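Local coordinates for OmpT protein (Vibrio cholerae serotype O1, PDB 6EHD) that probably acts as a non-specific porin, letting ions and small solutes diffuse across the outer membrane through a beta-barrel channel, at residues N78-F82 with K123-E127; T267-V273 with A285-D291; D291-G296 with K307-V311. The protein carries 1 engineered substitution. All coordinates share one frame. Residue numbers count along the deposited sequence, not the author numbering.

Overall arrangement
Contacts 1 and 2 both belong to the large antiparallel sheet that curls into the porin barrel, but on opposite sides of the chain's centre, with centres 37 Å apart. Contact 1 is a surface contact beside the tight turn between 67-77 and 80-84, where aromatic rings dominate one face. Contact 2 is partly buried: a long, regular strand ladder with glycines and an inward glutamate that holds the loop folded into the channel. Contact 3, also partly buried, lies in the long connection between 281-291 and 314-324 and relies on backbone bonds, with threonine and lysine side chains around them. It shares Asp-291 with contact 2, and both touch the same C8E molecule.

Contact 1 of 3, residues N78-F82 with K123-E127; sequences NFGKF and KYVYE. With C8E ((hydroxyethyloxy)tri(ethyloxy)octane), chain B; C8E ((hydroxyethyloxy)tri(ethyloxy)octane), chain C.
At the turn end of the porin barrel wall, residues 80-82 of strand 80-84 pair with residues 123-127 of strand 121-128, the two strands that flank the long loop folded into the channel. They run antiparallel, 162° between directions and 4.7 Å between axes at closest approach. Lys-81 and Val-125 form the hydrogen-bonded pair: Lys-81 N to Val-125 O is 2.8 Å, Val-125 N to Lys-81 O is 3.0 Å. Phe-82 and Tyr-124 are the adjacent non-hydrogen-bonded pair, CA atoms 4.8 Å apart. Gly-80 opens the strand at phi/psi 122/176, where a CB would strike the Tyr-124 ring; Tyr-124 (chi1 t) lies along the turn, its OH donating to Phe-79 O at 2.7 Å. Phe-82 (chi1 m) meets the same ring obliquely, CE2 to Tyr-124 CD1 3.6 Å, planes at 56°. The aromatic rings on this outward face (Phe-82, Tyr-124) are consistent with the aromatic girdle of outer-membrane barrels. On the other face, Lys-81, fully extended, reaches Gln-53. Tyr-126 presents its ring edge to the turn, CD1 4.1 Å from Gly-80 N. Asn-78 ND2 is hydrogen-bonded to Ser-49 OG, while Asn-78 OD1 lies 3.2 Å from C14 of C8E (chain C).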
loop_
_atom_site.group_PDB
_atom_site.type_symbol
_atom_site.label_atom_id
_atom_site.label_comp_id
_atom_site.label_asym_id
_atom_site.label_seq_id
_atom_site.Cartn_x
_atom_site.Cartn_y
_atom_site.Cartn_z
ATOM N N ASN A 78 -8.214 -25.617 8.520
ATOM C CA ASN A 78 -6.873 -26.156 8.730
ATOM C C ASN A 78 -5.937 -26.119 7.485
ATOM O O ASN A 78 -4.754 -26.329 7.654
ATOM C CB ASN A 78 -6.960 -27.620 9.249
ATOM C CG ASN A 78 -7.495 -27.713 10.637
ATOM O OD1 ASN A 78 -7.325 -26.796 11.474
ATOM N ND2 ASN A 78 -8.145 -28.851 10.925
ATOM N N PHE A 79 -6.446 -25.905 6.276
ATOM C CA PHE A 79 -5.633 -25.804 5.094
ATOM C C PHE A 79 -5.482 -24.336 4.594
ATOM O O PHE A 79 -5.049 -24.108 3.453
ATOM C CB PHE A 79 -6.055 -26.753 3.959
ATOM C CG PHE A 79 -7.528 -26.844 3.685
ATOM C CD1 PHE A 79 -8.347 -27.706 4.446
ATOM C CD2 PHE A 79 -8.099 -26.187 2.568
ATOM C CE1 PHE A 79 -9.712 -27.832 4.152
ATOM C CE2 PHE A 79 -9.470 -26.322 2.267
ATOM C CZ PHE A 79 -10.270 -27.146 3.064
ATOM N N GLY A 80 -5.782 -23.390 5.471
ATOM C CA GLY A 80 -5.631 -21.946 5.160
ATOM C C GLY A 80 -6.936 -21.155 5.292
ATOM O O GLY A 80 -8.038 -21.772 5.459
ATOM N N LYS A 81 -6.844 -19.829 5.111
ATOM C CA LYS A 81 -8.001 -18.949 5.123
ATOM C C LYS A 81 -8.254 -18.448 3.733
ATOM O O LYS A 81 -7.325 -17.946 3.066
ATOM C CB LYS A 81 -7.800 -17.786 6.144
ATOM C CG LYS A 81 -8.993 -16.819 6.208
ATOM C CD LYS A 81 -8.760 -15.685 7.204
ATOM C CE LYS A 81 -10.099 -14.964 7.409
ATOM N NZ LYS A 81 -9.953 -13.943 8.471
ATOM N N PHE A 82 -9.525 -18.458 3.315
ATOM C CA PHE A 82 -9.969 -17.993 2.029
ATOM C C PHE A 82 -10.924 -16.814 2.212
ATOM O O PHE A 82 -11.964 -16.963 2.915
ATOM C CB PHE A 82 -10.706 -19.077 1.238
ATOM C CG PHE A 82 -9.881 -20.341 1.006
ATOM C CD1 PHE A 82 -9.729 -21.283 1.978
ATOM C CD2 PHE A 82 -9.248 -20.519 -0.173
ATOM C CE1 PHE A 82 -8.927 -22.439 1.732
ATOM C CE2 PHE A 82 -8.455 -21.659 -0.423
ATOM C CZ PHE A 82 -8.301 -22.590 0.535
ATOM N N LYS A 123 -8.614 -14.255 -1.842
ATOM C CA LYS A 123 -7.263 -14.111 -1.219
ATOM C C LYS A 123 -7.103 -15.280 -0.283
ATOM O O LYS A 123 -8.098 -15.741 0.338
ATOM C CB LYS A 123 -7.115 -12.734 -0.511
ATOM C CG LYS A 123 -6.970 -11.551 -1.463
ATOM C CD LYS A 123 -6.967 -10.166 -0.774
ATOM C CE LYS A 123 -5.880 -10.010 0.297
ATOM N NZ LYS A 123 -6.165 -8.739 1.066
ATOM N N TYR A 124 -5.894 -15.797 -0.257
ATOM C CA TYR A 124 -5.494 -16.932 0.565
ATOM C C TYR A 124 -4.377 -16.591 1.565
ATOM O O TYR A 124 -3.408 -15.896 1.196
ATOM C CB TYR A 124 -4.961 -18.045 -0.394
ATOM C CG TYR A 124 -4.470 -19.285 0.294
ATOM C CD1 TYR A 124 -5.364 -20.222 0.856
ATOM C CD2 TYR A 124 -3.087 -19.549 0.404
ATOM C CE1 TYR A 124 -4.928 -21.374 1.465
ATOM C CE2 TYR A 124 -2.628 -20.702 1.028
ATOM C CZ TYR A 124 -3.537 -21.630 1.542
ATOM O OH TYR A 124 -3.047 -22.746 2.228
ATOM N N VAL A 125 -4.466 -17.085 2.768
ATOM C CA VAL A 125 -3.408 -16.957 3.772
ATOM C C VAL A 125 -3.203 -18.234 4.501
ATOM O O VAL A 125 -4.197 -18.834 4.990
ATOM C CB VAL A 125 -3.763 -15.870 4.811
ATOM C CG1 VAL A 125 -2.668 -15.819 5.913
ATOM C CG2 VAL A 125 -4.019 -14.524 4.157
ATOM N N TYR A 126 -1.957 -18.739 4.514
ATOM C CA TYR A 126 -1.547 -19.884 5.392
ATOM C C TYR A 126 -0.476 -19.479 6.374
ATOM O O TYR A 126 0.545 -18.903 5.911
ATOM C CB TYR A 126 -1.071 -21.014 4.505
ATOM C CG TYR A 126 -0.685 -22.205 5.358
ATOM C CD1 TYR A 126 -1.680 -23.065 5.863
ATOM C CD2 TYR A 126 0.631 -22.446 5.719
ATOM C CE1 TYR A 126 -1.361 -24.137 6.671
ATOM C CE2 TYR A 126 0.959 -23.520 6.543
ATOM C CZ TYR A 126 -0.045 -24.350 7.010
ATOM O OH TYR A 126 0.241 -25.410 7.826
ATOM N N GLU A 127 -0.637 -19.719 7.670
ATOM C CA GLU A 127 0.412 -19.475 8.701
ATOM C C GLU A 127 0.763 -20.681 9.508
ATOM O O GLU A 127 -0.138 -21.388 9.962
ATOM C CB GLU A 127 -0.050 -18.510 9.751
ATOM C CG GLU A 127 -0.327 -17.110 9.363
ATOM C CD GLU A 127 -0.813 -16.323 10.580
ATOM O OE1 GLU A 127 -2.019 -16.026 10.651
ATOM O OE2 GLU A 127 0.002 -16.008 11.473
HETATM O O9 C8E B . -2.610 -10.599 5.592
HETATM C C10 C8E B . -3.763 -10.949 6.331
HETATM C C11 C8E B . -3.503 -11.504 7.720
HETATM O O12 C8E B . -2.272 -12.224 7.779
HETATM C C13 C8E B . -2.045 -12.842 9.051
HETATM C C14 C8E B . -0.630 -13.436 9.124
HETATM O O15 C8E B . 0.444 -12.550 8.701
HETATM C C16 C8E B . 1.725 -13.152 8.967
HETATM C C17 C8E B . 2.832 -12.555 8.110
HETATM O O18 C8E B . 2.689 -11.185 7.835
HETATM C C19 C8E B . 3.687 -10.495 7.069
HETATM C C20 C8E B . 3.214 -10.164 5.664
HETATM O O21 C8E B . 2.030 -9.421 5.785
HETATM C C14 C8E C . -7.203 -23.578 11.724
HETATM O O15 C8E C . -8.524 -22.998 11.743
HETATM C C16 C8E C . -8.892 -22.685 13.076
HETATM C C17 C8E C . -10.360 -22.317 13.316
HETATM O O18 C8E C . -10.409 -21.085 14.061
HETATM C C19 C8E C . -10.281 -21.204 15.485
#

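Contact 2 of 3, residues T267-V273 with A285-D291; sequences TLVYLGV and AEYGYGD. With C8E ((hydroxyethyloxy)tri(ethyloxy)octane), chain F.
Leu-268 (chi1 t, chi2 m) lays its side chain over Gly-290 across the strand gap, CD2 to Gly-290 CA 4.1 Å. Strands 267-273 and 285-291 form an antiparallel hairpin of the porin barrel, 4.7 Å between axes and 169° between directions. Four hydrogen-bonded pairs carry two bonds each: Thr-267 with Asp-291, Val-269 with Tyr-289, Leu-271 with Tyr-287, and Val-273 with Ala-285. The shortest runs from Tyr-289 N to Val-269 O at 2.8 Å. Water 1 accepts from Thr-267 OG1 (2.8 Å) and donates to Asp-291 O (3.2 Å). The non-hydrogen-bonded pairs each contain a glycine: Leu-268 with Gly-290, Tyr-270 with Gly-288, and Gly-272 with Glu-286, the CA atoms of Gly-272 and Glu-286 being 4.1 Å apart. At Gly-272 a CB would clash with Ala-285 O. Val-269, Leu-271, Tyr-287 and Tyr-289 lie on the outward face. Tyr-270 (chi1 p) and Glu-286 (chi1 t) share the inward one, Tyr-270 CB 4.1 Å from Glu-286 OE2. Tyr-270 OH accepts from Tyr-99 N; the Glu-286 carboxylate accepts from Tyr-101 N and Phe-103 N and bonds Tyr-248 OH through OE1, so it links the infolded loop's amides to neighbouring strand 245-258.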
loop_
_atom_site.group_PDB
_atom_site.type_symbol
_atom_site.label_atom_id
_atom_site.label_comp_id
_atom_site.label_asym_id
_atom_site.label_seq_id
_atom_site.Cartn_x
_atom_site.Cartn_y
_atom_site.Cartn_z
ATOM N N THR A 267 14.553 10.298 -6.360
ATOM C CA THR A 267 15.015 10.158 -4.987
ATOM C C THR A 267 13.928 10.728 -4.061
ATOM O O THR A 267 13.408 11.840 -4.354
ATOM C CB THR A 267 16.328 10.931 -4.820
ATOM O OG1 THR A 267 17.342 10.319 -5.682
ATOM C CG2 THR A 267 16.808 10.800 -3.440
ATOM N N LEU A 268 13.620 9.989 -2.974
ATOM C CA LEU A 268 12.701 10.503 -1.919
ATOM C C LEU A 268 13.327 10.217 -0.591
ATOM O O LEU A 268 13.698 9.063 -0.304
ATOM C CB LEU A 268 11.257 9.889 -2.074
ATOM C CG LEU A 268 10.093 10.333 -1.167
ATOM C CD1 LEU A 268 10.286 9.946 0.270
ATOM C CD2 LEU A 268 9.834 11.822 -1.257
ATOM N N VAL A 269 13.520 11.251 0.254
ATOM C CA VAL A 269 14.012 11.065 1.622
ATOM C C VAL A 269 12.926 11.617 2.591
ATOM O O VAL A 269 12.335 12.697 2.345
ATOM C CB VAL A 269 15.356 11.826 1.862
ATOM C CG1 VAL A 269 15.801 11.664 3.296
ATOM C CG2 VAL A 269 16.467 11.273 0.929
ATOM N N TYR A 270 12.696 10.937 3.718
ATOM C CA TYR A 270 11.759 11.429 4.749
ATOM C C TYR A 270 12.391 11.319 6.114
ATOM O O TYR A 270 13.227 10.414 6.375
ATOM C CB TYR A 270 10.330 10.770 4.659
ATOM C CG TYR A 270 10.311 9.255 4.852
ATOM C CD1 TYR A 270 10.371 8.647 6.127
ATOM C CD2 TYR A 270 10.318 8.409 3.707
ATOM C CE1 TYR A 270 10.386 7.261 6.230
ATOM C CE2 TYR A 270 10.357 7.018 3.804
ATOM C CZ TYR A 270 10.411 6.442 5.073
ATOM O OH TYR A 270 10.460 5.053 5.160
ATOM N N LEU A 271 11.971 12.222 7.041
ATOM C CA LEU A 271 12.360 12.137 8.447
ATOM C C LEU A 271 11.117 12.607 9.283
ATOM O O LEU A 271 10.499 13.596 8.911
ATOM C CB LEU A 271 13.473 13.205 8.715
ATOM C CG LEU A 271 14.031 13.406 10.125
ATOM C CD1 LEU A 271 14.533 12.164 10.840
ATOM C CD2 LEU A 271 15.163 14.459 10.212
ATOM N N GLY A 272 10.758 11.876 10.315
ATOM C CA GLY A 272 9.566 12.273 11.116
ATOM C C GLY A 272 9.588 11.765 12.506
ATOM O O GLY A 272 10.529 11.075 12.982
ATOM N N VAL A 273 8.522 12.172 13.257
ATOM C CA VAL A 273 8.363 11.811 14.602
ATOM C C VAL A 273 6.897 11.448 14.884
ATOM O O VAL A 273 6.006 12.108 14.343
ATOM C CB VAL A 273 8.786 12.961 15.580
ATOM C CG1 VAL A 273 8.071 14.220 15.348
ATOM C CG2 VAL A 273 8.639 12.548 17.034
ATOM N N ALA A 285 4.547 14.271 12.773
ATOM C CA ALA A 285 5.001 15.331 11.913
ATOM C C ALA A 285 6.175 14.799 11.044
ATOM O O ALA A 285 7.049 14.073 11.596
ATOM C CB ALA A 285 5.524 16.496 12.775
ATOM N N GLU A 286 6.176 15.204 9.783
ATOM C CA GLU A 286 7.134 14.668 8.846
ATOM C C GLU A 286 7.626 15.688 7.842
ATOM O O GLU A 286 6.867 16.507 7.315
ATOM C CB GLU A 286 6.385 13.476 8.066
ATOM C CG GLU A 286 7.269 12.611 7.168
ATOM C CD GLU A 286 6.417 11.398 6.621
ATOM O OE1 GLU A 286 5.882 10.661 7.531
ATOM O OE2 GLU A 286 6.327 11.246 5.386
ATOM N N TYR A 287 8.907 15.544 7.484
ATOM C CA TYR A 287 9.497 16.279 6.329
ATOM C C TYR A 287 9.847 15.274 5.214
ATOM O O TYR A 287 10.421 14.195 5.498
ATOM C CB TYR A 287 10.792 16.908 6.834
ATOM C CG TYR A 287 11.710 17.450 5.734
ATOM C CD1 TYR A 287 11.274 18.445 4.856
ATOM C CD2 TYR A 287 12.983 16.876 5.488
ATOM C CE1 TYR A 287 12.131 18.941 3.816
ATOM C CE2 TYR A 287 13.810 17.332 4.431
ATOM C CZ TYR A 287 13.387 18.387 3.619
ATOM O OH TYR A 287 14.251 18.879 2.604
ATOM N N GLY A 288 9.514 15.649 3.995
ATOM C CA GLY A 288 9.830 14.912 2.773
ATOM C C GLY A 288 10.587 15.767 1.712
ATOM O O GLY A 288 10.114 16.834 1.359
ATOM N N TYR A 289 11.730 15.238 1.214
ATOM C CA TYR A 289 12.520 15.873 0.116
ATOM C C TYR A 289 12.440 14.967 -1.112
ATOM O O TYR A 289 12.781 13.731 -1.005
ATOM C CB TYR A 289 13.966 16.028 0.577
ATOM C CG TYR A 289 14.832 16.475 -0.613
ATOM C CD1 TYR A 289 14.899 17.829 -0.990
ATOM C CD2 TYR A 289 15.505 15.546 -1.382
ATOM C CE1 TYR A 289 15.685 18.225 -2.087
ATOM C CE2 TYR A 289 16.319 15.948 -2.489
ATOM C CZ TYR A 289 16.397 17.285 -2.808
ATOM O OH TYR A 289 17.155 17.697 -3.904
ATOM N N GLY A 290 11.900 15.466 -2.243
ATOM C CA GLY A 290 11.803 14.705 -3.484
ATOM C C GLY A 290 12.614 15.355 -4.641
ATOM O O GLY A 290 12.657 16.584 -4.721
ATOM N N ASP A 291 13.247 14.549 -5.496
ATOM C CA ASP A 291 13.924 15.080 -6.730
ATOM C C ASP A 291 13.872 14.037 -7.814
ATOM O O ASP A 291 14.411 12.917 -7.623
ATOM C CB ASP A 291 15.349 15.447 -6.393
ATOM C CG ASP A 291 16.040 16.279 -7.524
ATOM O OD1 ASP A 291 15.428 17.212 -8.005
ATOM O OD2 ASP A 291 17.111 15.891 -7.942
HETATM O O9 C8E F . 2.304 15.936 -6.428
HETATM C C10 C8E F . 3.392 16.271 -5.590
HETATM C C11 C8E F . 3.366 15.386 -4.360
HETATM O O12 C8E F . 4.669 15.480 -3.762
HETATM C C13 C8E F . 4.953 14.433 -2.845
HETATM C C14 C8E F . 6.421 14.265 -2.491
HETATM O O15 C8E F . 7.314 14.003 -3.615
HETATM C C16 C8E F . 7.010 12.747 -4.216
HETATM C C17 C8E F . 7.528 12.818 -5.620
HETATM O O18 C8E F . 8.809 12.230 -5.571
HETATM C C19 C8E F . 8.910 11.059 -6.361
HETATM C C20 C8E F . 9.829 11.489 -7.460
HETATM O O21 C8E F . 11.136 11.568 -6.914
HETATM O O HOH W 1 17.108 11.338 -8.323
#

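Contact 3 of 3, residues D291-G296 with K307-V311; sequences DGTTLG and KATKV. With C8E ((hydroxyethyloxy)tri(ethyloxy)octane), chain F.
The backbone O of Lys-307 lies 4.4 Å from Thr-294 CG2, and the chain turns a corner at Ala-308 (phi/psi -46/132). There the methyl packs on the backbone, Ala-308 CB 3.5 Å from Leu-295 O, while Ala-308 CA makes a CA-H...O contact with Thr-294 O at 3.3 Å. Thr-309 and Thr-294 are a hydrogen-bonded antiparallel pair: Thr-309 N donates to Thr-294 O at 2.9 Å and Thr-309 O accepts from Thr-294 N at 3.0 Å. Both threonines take chi1 t, and their CG2 methyls meet at 3.9 Å. Thr-294 OG1 turns instead along its own chain to accept from Gly-296 N at 3.0 Å, an ST turn at the corner the chain makes at Leu-295. Next comes Lys-310, the non-hydrogen-bonded partner of Thr-293, with CA atoms 4.4 Å apart and Lys-310 CG 3.7 Å from Thr-293 OG1. Its amine curls back, Lys-310 NZ donating to Val-311 O at 2.7 Å; Asp-291 OD1 accepts a hydrogen bond from Ser-313 N. Val-311 closes the ladder: Gly-292 N to Val-311 O and Val-311 N to Gly-292 O are each 2.9 Å. Gly-292 sits at phi/psi 110/-152, a corner that calls for glycine. The ladder lies in the long connection between the last two barrel strands, as in the extracellular loops of porins. All four hydrogen bonds across the segments are main-chain, and Lys-310 NZ, 4.2 Å from Asp-291 OD1, is too far for a salt bridge, so side-chain charge adds no direct bond to the pairing.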
loop_
_atom_site.group_PDB
_atom_site.type_symbol
_atom_site.label_atom_id
_atom_site.label_comp_id
_atom_site.label_asym_id
_atom_site.label_seq_id
_atom_site.Cartn_x
_atom_site.Cartn_y
_atom_site.Cartn_z
ATOM N N ASP A 291 13.247 14.549 -5.496
ATOM C CA ASP A 291 13.924 15.080 -6.730
ATOM C C ASP A 291 13.872 14.037 -7.814
ATOM O O ASP A 291 14.411 12.917 -7.623
ATOM C CB ASP A 291 15.349 15.447 -6.393
ATOM C CG ASP A 291 16.040 16.279 -7.524
ATOM O OD1 ASP A 291 15.428 17.212 -8.005
ATOM O OD2 ASP A 291 17.111 15.891 -7.942
ATOM N N GLY A 292 13.270 14.388 -8.965
ATOM C CA GLY A 292 13.225 13.497 -10.093
ATOM C C GLY A 292 11.887 12.956 -10.391
ATOM O O GLY A 292 10.851 13.597 -10.069
ATOM N N THR A 293 11.867 11.757 -10.975
ATOM C CA THR A 293 10.683 11.124 -11.526
ATOM C C THR A 293 10.063 9.972 -10.692
ATOM O O THR A 293 10.852 9.191 -10.141
ATOM C CB THR A 293 11.093 10.546 -12.895
ATOM O OG1 THR A 293 11.445 11.655 -13.770
ATOM C CG2 THR A 293 9.992 9.736 -13.532
ATOM N N THR A 294 8.728 9.905 -10.618
ATOM C CA THR A 294 7.966 8.665 -10.307
ATOM C C THR A 294 6.971 8.382 -11.391
ATOM O O THR A 294 6.350 9.373 -11.870
ATOM C CB THR A 294 7.290 8.701 -8.900
ATOM O OG1 THR A 294 6.554 7.500 -8.654
ATOM C CG2 THR A 294 6.294 9.857 -8.744
ATOM N N LEU A 295 6.778 7.097 -11.774
ATOM C CA LEU A 295 5.651 6.668 -12.618
ATOM C C LEU A 295 4.312 6.514 -11.875
ATOM O O LEU A 295 3.325 6.138 -12.475
ATOM C CB LEU A 295 5.971 5.440 -13.470
ATOM C CG LEU A 295 7.269 5.627 -14.273
ATOM C CD1 LEU A 295 7.553 4.358 -15.055
ATOM C CD2 LEU A 295 7.190 6.861 -15.158
ATOM N N GLY A 296 4.305 6.749 -10.541
ATOM C CA GLY A 296 3.071 6.667 -9.719
ATOM C C GLY A 296 3.380 5.801 -8.475
ATOM O O GLY A 296 4.098 4.818 -8.607
ATOM N N LYS A 307 0.029 10.338 -8.735
ATOM C CA LYS A 307 0.148 9.923 -10.168
ATOM C C LYS A 307 1.520 10.286 -10.685
ATOM O O LYS A 307 2.250 11.109 -10.099
ATOM C CB LYS A 307 -0.960 10.546 -11.076
ATOM C CG LYS A 307 -2.398 10.088 -10.799
ATOM C CD LYS A 307 -2.538 8.565 -10.917
ATOM C CE LYS A 307 -3.855 8.081 -11.542
ATOM N NZ LYS A 307 -3.707 6.682 -12.109
ATOM N N ALA A 308 1.848 9.706 -11.830
ATOM C CA ALA A 308 3.129 9.979 -12.472
ATOM C C ALA A 308 3.489 11.452 -12.518
ATOM O O ALA A 308 2.646 12.305 -12.828
ATOM C CB ALA A 308 3.116 9.374 -13.870
ATOM N N THR A 309 4.708 11.782 -12.124
ATOM C CA THR A 309 5.144 13.196 -11.973
ATOM C C THR A 309 6.685 13.369 -11.936
ATOM O O THR A 309 7.446 12.412 -11.759
ATOM C CB THR A 309 4.487 13.903 -10.737
ATOM O OG1 THR A 309 4.660 15.313 -10.868
ATOM C CG2 THR A 309 5.101 13.526 -9.417
ATOM N N LYS A 310 7.137 14.599 -12.135
ATOM C CA LYS A 310 8.491 14.953 -12.005
ATOM C C LYS A 310 8.563 16.174 -11.120
ATOM O O LYS A 310 7.807 17.131 -11.319
ATOM C CB LYS A 310 9.127 15.237 -13.374
ATOM C CG LYS A 310 10.642 15.247 -13.347
ATOM C CD LYS A 310 11.315 16.528 -12.872
ATOM C CE LYS A 310 12.839 16.358 -12.852
ATOM N NZ LYS A 310 13.577 17.060 -11.749
ATOM N N VAL A 311 9.475 16.160 -10.146
ATOM C CA VAL A 311 9.656 17.317 -9.244
ATOM C C VAL A 311 11.110 17.708 -9.211
ATOM O O VAL A 311 11.996 16.896 -9.511
ATOM C CB VAL A 311 9.105 17.059 -7.794
ATOM C CG1 VAL A 311 7.660 16.573 -7.848
ATOM C CG2 VAL A 311 9.979 16.076 -7.051
HETATM O O9 C8E F . 2.304 15.936 -6.428
HETATM C C10 C8E F . 3.392 16.271 -5.590
HETATM C C11 C8E F . 3.366 15.386 -4.360
HETATM O O12 C8E F . 4.669 15.480 -3.762
HETATM C C13 C8E F . 4.953 14.433 -2.845
HETATM C C14 C8E F . 6.421 14.265 -2.491
HETATM O O15 C8E F . 7.314 14.003 -3.615
HETATM C C16 C8E F . 7.010 12.747 -4.216
HETATM C C17 C8E F . 7.528 12.818 -5.620
HETATM O O18 C8E F . 8.809 12.230 -5.571
HETATM C C19 C8E F . 8.910 11.059 -6.361
HETATM C C20 C8E F . 9.829 11.489 -7.460
HETATM O O21 C8E F . 11.136 11.568 -6.914
#